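PDB 1VZ0: chromosome-partitioning protein Spo0J from Thermus thermophilus HB27, which probably acts in chromosome partitioning, binding the centromere-like site parS and stimulating the ATPase activity of its partner Soj. Local coordinates for residues C[172-183]-C[196-207]. Sequence-based numbering, arbitrary orientation.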
loop_
_atom_site.group_PDB
_atom_site.type_symbol
_atom_site.label_atom_id
_atom_site.label_comp_id
_atom_site.label_asym_id
_atom_site.label_seq_id
_atom_site.Cartn_x
_atom_site.Cartn_y
_atom_site.Cartn_z
ATOM N N GLU C 172 6.768 -11.523 4.597
ATOM C CA GLU C 172 7.556 -12.723 4.860
ATOM C C GLU C 172 7.625 -13.001 6.366
ATOM O O GLU C 172 7.848 -14.134 6.771
ATOM C CB GLU C 172 8.962 -12.580 4.277
ATOM C CG GLU C 172 8.994 -12.619 2.760
ATOM C CD GLU C 172 10.374 -12.341 2.184
ATOM O OE1 GLU C 172 10.501 -12.316 0.941
ATOM O OE2 GLU C 172 11.327 -12.150 2.970
ATOM N N ILE C 173 7.460 -11.962 7.188
ATOM C CA ILE C 173 7.432 -12.118 8.653
ATOM C C ILE C 173 6.287 -11.258 9.189
ATOM O O ILE C 173 5.755 -10.401 8.476
ATOM C CB ILE C 173 8.748 -11.684 9.358
ATOM C CG1 ILE C 173 8.983 -10.188 9.179
ATOM C CG2 ILE C 173 9.933 -12.490 8.823
ATOM C CD1 ILE C 173 10.277 -9.682 9.866
ATOM N N THR C 174 5.903 -11.474 10.439
ATOM C CA THR C 174 4.801 -10.720 11.020
ATOM C C THR C 174 5.284 -9.631 11.965
ATOM O O THR C 174 6.468 -9.541 12.279
ATOM C CB THR C 174 3.856 -11.640 11.837
ATOM O OG1 THR C 174 4.539 -12.090 13.018
ATOM C CG2 THR C 174 3.436 -12.863 11.012
ATOM N N ALA C 175 4.346 -8.817 12.435
ATOM C CA ALA C 175 4.671 -7.753 13.371
ATOM C C ALA C 175 5.246 -8.412 14.622
ATOM O O ALA C 175 6.100 -7.845 15.312
ATOM C CB ALA C 175 3.419 -6.970 13.718
ATOM N N GLY C 176 4.767 -9.621 14.895
ATOM C CA GLY C 176 5.231 -10.356 16.049
ATOM C C GLY C 176 6.689 -10.750 15.915
ATOM O O GLY C 176 7.444 -10.673 16.883
ATOM N N HIS C 177 7.082 -11.181 14.721
ATOM C CA HIS C 177 8.465 -11.573 14.476
ATOM C C HIS C 177 9.376 -10.369 14.679
ATOM O O HIS C 177 10.484 -10.486 15.206
ATOM C CB HIS C 177 8.637 -12.059 13.043
ATOM C CG HIS C 177 8.041 -13.401 12.786
ATOM N ND1 HIS C 177 8.488 -14.543 13.415
ATOM C CD2 HIS C 177 7.058 -13.792 11.943
ATOM C CE1 HIS C 177 7.807 -15.580 12.966
ATOM N NE2 HIS C 177 6.935 -15.152 12.074
ATOM N N ALA C 178 8.888 -9.221 14.224
ATOM C CA ALA C 178 9.613 -7.975 14.312
ATOM C C ALA C 178 9.821 -7.613 15.786
ATOM O O ALA C 178 10.928 -7.239 16.195
ATOM C CB ALA C 178 8.835 -6.868 13.569
ATOM N N ARG C 179 8.766 -7.739 16.586
ATOM C CA ARG C 179 8.887 -7.435 18.010
ATOM C C ARG C 179 9.895 -8.364 18.669
ATOM O O ARG C 179 10.618 -7.944 19.575
ATOM C CB ARG C 179 7.544 -7.565 18.729
ATOM C CG ARG C 179 6.482 -6.622 18.221
ATOM C CD ARG C 179 5.250 -6.647 19.102
ATOM N NE ARG C 179 4.093 -6.189 18.346
ATOM C CZ ARG C 179 3.249 -6.995 17.710
ATOM N NH1 ARG C 179 2.234 -6.484 17.035
ATOM N NH2 ARG C 179 3.396 -8.306 17.776
ATOM N N ALA C 180 9.933 -9.624 18.233
ATOM C CA ALA C 180 10.880 -10.577 18.802
ATOM C C ALA C 180 12.306 -10.150 18.436
ATOM O O ALA C 180 13.210 -10.218 19.263
ATOM C CB ALA C 180 10.596 -12.010 18.292
ATOM N N LEU C 181 12.500 -9.709 17.195
ATOM C CA LEU C 181 13.822 -9.270 16.749
ATOM C C LEU C 181 14.284 -8.046 17.537
ATOM O O LEU C 181 15.474 -7.858 17.727
ATOM C CB LEU C 181 13.819 -8.958 15.238
ATOM C CG LEU C 181 13.641 -10.158 14.294
ATOM C CD1 LEU C 181 13.560 -9.668 12.853
ATOM C CD2 LEU C 181 14.800 -11.145 14.450
ATOM N N LEU C 182 13.342 -7.223 17.992
ATOM C CA LEU C 182 13.676 -6.033 18.773
ATOM C C LEU C 182 14.199 -6.412 20.142
ATOM O O LEU C 182 14.826 -5.589 20.795
ATOM C CB LEU C 182 12.457 -5.111 18.957
ATOM C CG LEU C 182 12.072 -4.248 17.744
ATOM C CD1 LEU C 182 10.797 -3.473 18.037
ATOM C CD2 LEU C 182 13.223 -3.287 17.408
ATOM N N MET C 183 13.934 -7.643 20.580
ATOM C CA MET C 183 14.404 -8.103 21.883
ATOM C C MET C 183 15.832 -8.618 21.770
ATOM O O MET C 183 16.522 -8.792 22.770
ATOM C CB MET C 183 13.470 -9.193 22.458
ATOM C CG MET C 183 12.032 -8.691 22.715
ATOM S SD MET C 183 10.970 -9.689 23.807
ATOM C CE MET C 183 11.296 -11.327 23.092
ATOM N N ILE C 196 14.689 -16.945 11.174
ATOM C CA ILE C 196 13.247 -16.957 11.000
ATOM C C ILE C 196 12.848 -17.293 9.567
ATOM O O ILE C 196 11.989 -18.146 9.337
ATOM C CB ILE C 196 12.630 -15.600 11.366
ATOM C CG1 ILE C 196 12.860 -15.316 12.851
ATOM C CG2 ILE C 196 11.137 -15.592 10.998
ATOM C CD1 ILE C 196 12.318 -13.962 13.314
ATOM N N LEU C 197 13.473 -16.620 8.607
ATOM C CA LEU C 197 13.166 -16.843 7.202
ATOM C C LEU C 197 13.540 -18.236 6.714
ATOM O O LEU C 197 12.736 -18.913 6.068
ATOM C CB LEU C 197 13.867 -15.799 6.338
ATOM C CG LEU C 197 13.420 -14.358 6.597
ATOM C CD1 LEU C 197 14.228 -13.403 5.728
ATOM C CD2 LEU C 197 11.918 -14.224 6.304
ATOM N N GLU C 198 14.757 -18.667 7.025
ATOM C CA GLU C 198 15.224 -19.971 6.589
ATOM C C GLU C 198 14.418 -21.126 7.139
ATOM O O GLU C 198 14.167 -22.098 6.429
ATOM C CB GLU C 198 16.683 -20.176 6.979
ATOM C CG GLU C 198 17.659 -19.369 6.165
ATOM C CD GLU C 198 19.096 -19.674 6.530
ATOM O OE1 GLU C 198 19.997 -19.082 5.902
ATOM O OE2 GLU C 198 19.323 -20.505 7.439
ATOM N N LYS C 199 14.010 -21.023 8.399
ATOM C CA LYS C 199 13.273 -22.106 9.041
ATOM C C LYS C 199 11.763 -21.926 9.201
ATOM O O LYS C 199 11.091 -22.805 9.742
ATOM C CB LYS C 199 13.918 -22.405 10.398
ATOM C CG LYS C 199 15.405 -22.703 10.282
ATOM C CD LYS C 199 16.079 -22.882 11.634
ATOM C CE LYS C 199 17.551 -23.246 11.455
ATOM N NZ LYS C 199 18.242 -23.481 12.756
ATOM N N GLY C 200 11.222 -20.811 8.721
ATOM C CA GLY C 200 9.789 -20.581 8.840
ATOM C C GLY C 200 9.310 -20.546 10.286
ATOM O O GLY C 200 8.201 -20.997 10.606
ATOM N N LEU C 201 10.150 -19.999 11.161
ATOM C CA LEU C 201 9.840 -19.904 12.583
ATOM C C LEU C 201 8.562 -19.159 12.919
ATOM O O LEU C 201 8.190 -18.201 12.239
ATOM C CB LEU C 201 10.984 -19.218 13.318
ATOM C CG LEU C 201 12.117 -20.074 13.859
ATOM C CD1 LEU C 201 12.438 -21.178 12.881
ATOM C CD2 LEU C 201 13.323 -19.176 14.145
ATOM N N SER C 202 7.895 -19.603 13.979
ATOM C CA SER C 202 6.689 -18.930 14.443
ATOM C C SER C 202 7.175 -17.800 15.368
ATOM O O SER C 202 8.354 -17.733 15.702
ATOM C CB SER C 202 5.806 -19.896 15.239
ATOM O OG SER C 202 6.444 -20.299 16.442
ATOM N N VAL C 203 6.276 -16.919 15.782
ATOM C CA VAL C 203 6.667 -15.850 16.683
ATOM C C VAL C 203 7.221 -16.457 17.971
ATOM O O VAL C 203 8.277 -16.046 18.463
ATOM C CB VAL C 203 5.473 -14.941 17.014
ATOM C CG1 VAL C 203 5.846 -13.953 18.137
ATOM C CG2 VAL C 203 5.063 -14.177 15.758
ATOM N N ARG C 204 6.513 -17.445 18.506
ATOM C CA ARG C 204 6.936 -18.112 19.734
ATOM C C ARG C 204 8.377 -18.611 19.633
ATOM O O ARG C 204 9.179 -18.392 20.539
ATOM C CB ARG C 204 6.012 -19.297 20.039
ATOM C CG ARG C 204 6.361 -20.059 21.312
ATOM C CD ARG C 204 5.488 -21.308 21.436
ATOM N NE ARG C 204 5.823 -22.139 22.594
ATOM C CZ ARG C 204 5.510 -21.842 23.855
ATOM N NH1 ARG C 204 5.863 -22.660 24.841
ATOM N NH2 ARG C 204 4.835 -20.734 24.133
ATOM N N GLN C 205 8.711 -19.293 18.544
ATOM C CA GLN C 205 10.071 -19.787 18.411
ATOM C C GLN C 205 11.056 -18.661 18.121
ATOM O O GLN C 205 12.241 -18.799 18.408
ATOM C CB GLN C 205 10.163 -20.906 17.357
ATOM C CG GLN C 205 9.290 -20.732 16.154
ATOM C CD GLN C 205 8.951 -22.053 15.465
ATOM O OE1 GLN C 205 8.289 -22.068 14.433
ATOM N NE2 GLN C 205 9.400 -23.162 16.041
ATOM N N ALA C 206 10.578 -17.545 17.573
ATOM C CA ALA C 206 11.476 -16.416 17.322
ATOM C C ALA C 206 11.860 -15.825 18.690
ATOM O O ALA C 206 12.949 -15.298 18.864
ATOM C CB ALA C 206 10.796 -15.365 16.464
ATOM N N GLU C 207 10.956 -15.930 19.658
ATOM C CA GLU C 207 11.220 -15.435 21.002
ATOM C C GLU C 207 12.290 -16.309 21.669
ATOM O O GLU C 207 13.073 -15.840 22.493
ATOM C CB GLU C 207 9.938 -15.463 21.846
ATOM C CG GLU C 207 8.880 -14.451 21.436
ATOM C CD GLU C 207 7.574 -14.610 22.219
ATOM O OE1 GLU C 207 6.630 -13.834 21.982
ATOM O OE2 GLU C 207 7.491 -15.511 23.076
HETATM O O HOH W 1 9.391 -16.618 8.003
HETATM O O HOH W 2 13.738 -13.293 20.381
#
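The imidazole of His177 is held between two aliphatic groups, Ile196 CG2 over one face and Val203 CG2 over the other. Val203 CG2 sits above the middle of the ring, 4.1 Å from the His177 centroid and 4° off the normal. Ile196 CG2 is shifted toward the rim and comes to 3.7 Å from His177 ND1. A flat ring suits this place because each face offers a surface for a methyl of a beta-branched side chain, making two CH-pi contacts; Ala206 CB meets the ring edge. With CG turned beside the backbone N (chi1 -73°), the ring enters the gap between the two methyls. ND1 is buried without a polar partner. Were His177 replaced by an alanine, the space between Ile196 CG2 and Val203 CG2 would probably be left unfilled, and both methyls would lose the ring faces they pack on.

Further along, Ala180 CB lies 3.8 Å from Ala206 CB, and these small residues let helices 175-183 and 203-207 come close, their axes 8.8 Å apart and nearly parallel (5°). Gly176 likewise has no side chain to collide with Val203. Both helices have hydroxyl N-caps: Thr174 OG1 accepts from His177 N, and Ser202 caps the other, though its exact place is less sure. Together with helix 189-199 they build the C-terminal part of the ParB helix-turn-helix domain, beyond the predicted DNA-binding motif at 137-156.

The apolar packing continues at Ile173, whose CG2 lies 3.6 Å from Leu197 CD2, and at Leu181, which meets Ile196 CD1 tip to tip. One water links Glu172 O with Ile196 O, while the carboxylate of Glu172 turns to Arg170 in a salt bridge; Gln61 of the second subunit packs on Leu197 and bonds weakly to Glu172. The loose, solvent side lies at the far end, where exposed Met183 and Glu207 come no closer than 4.3 Å, between Met183 CE and Glu207 CG.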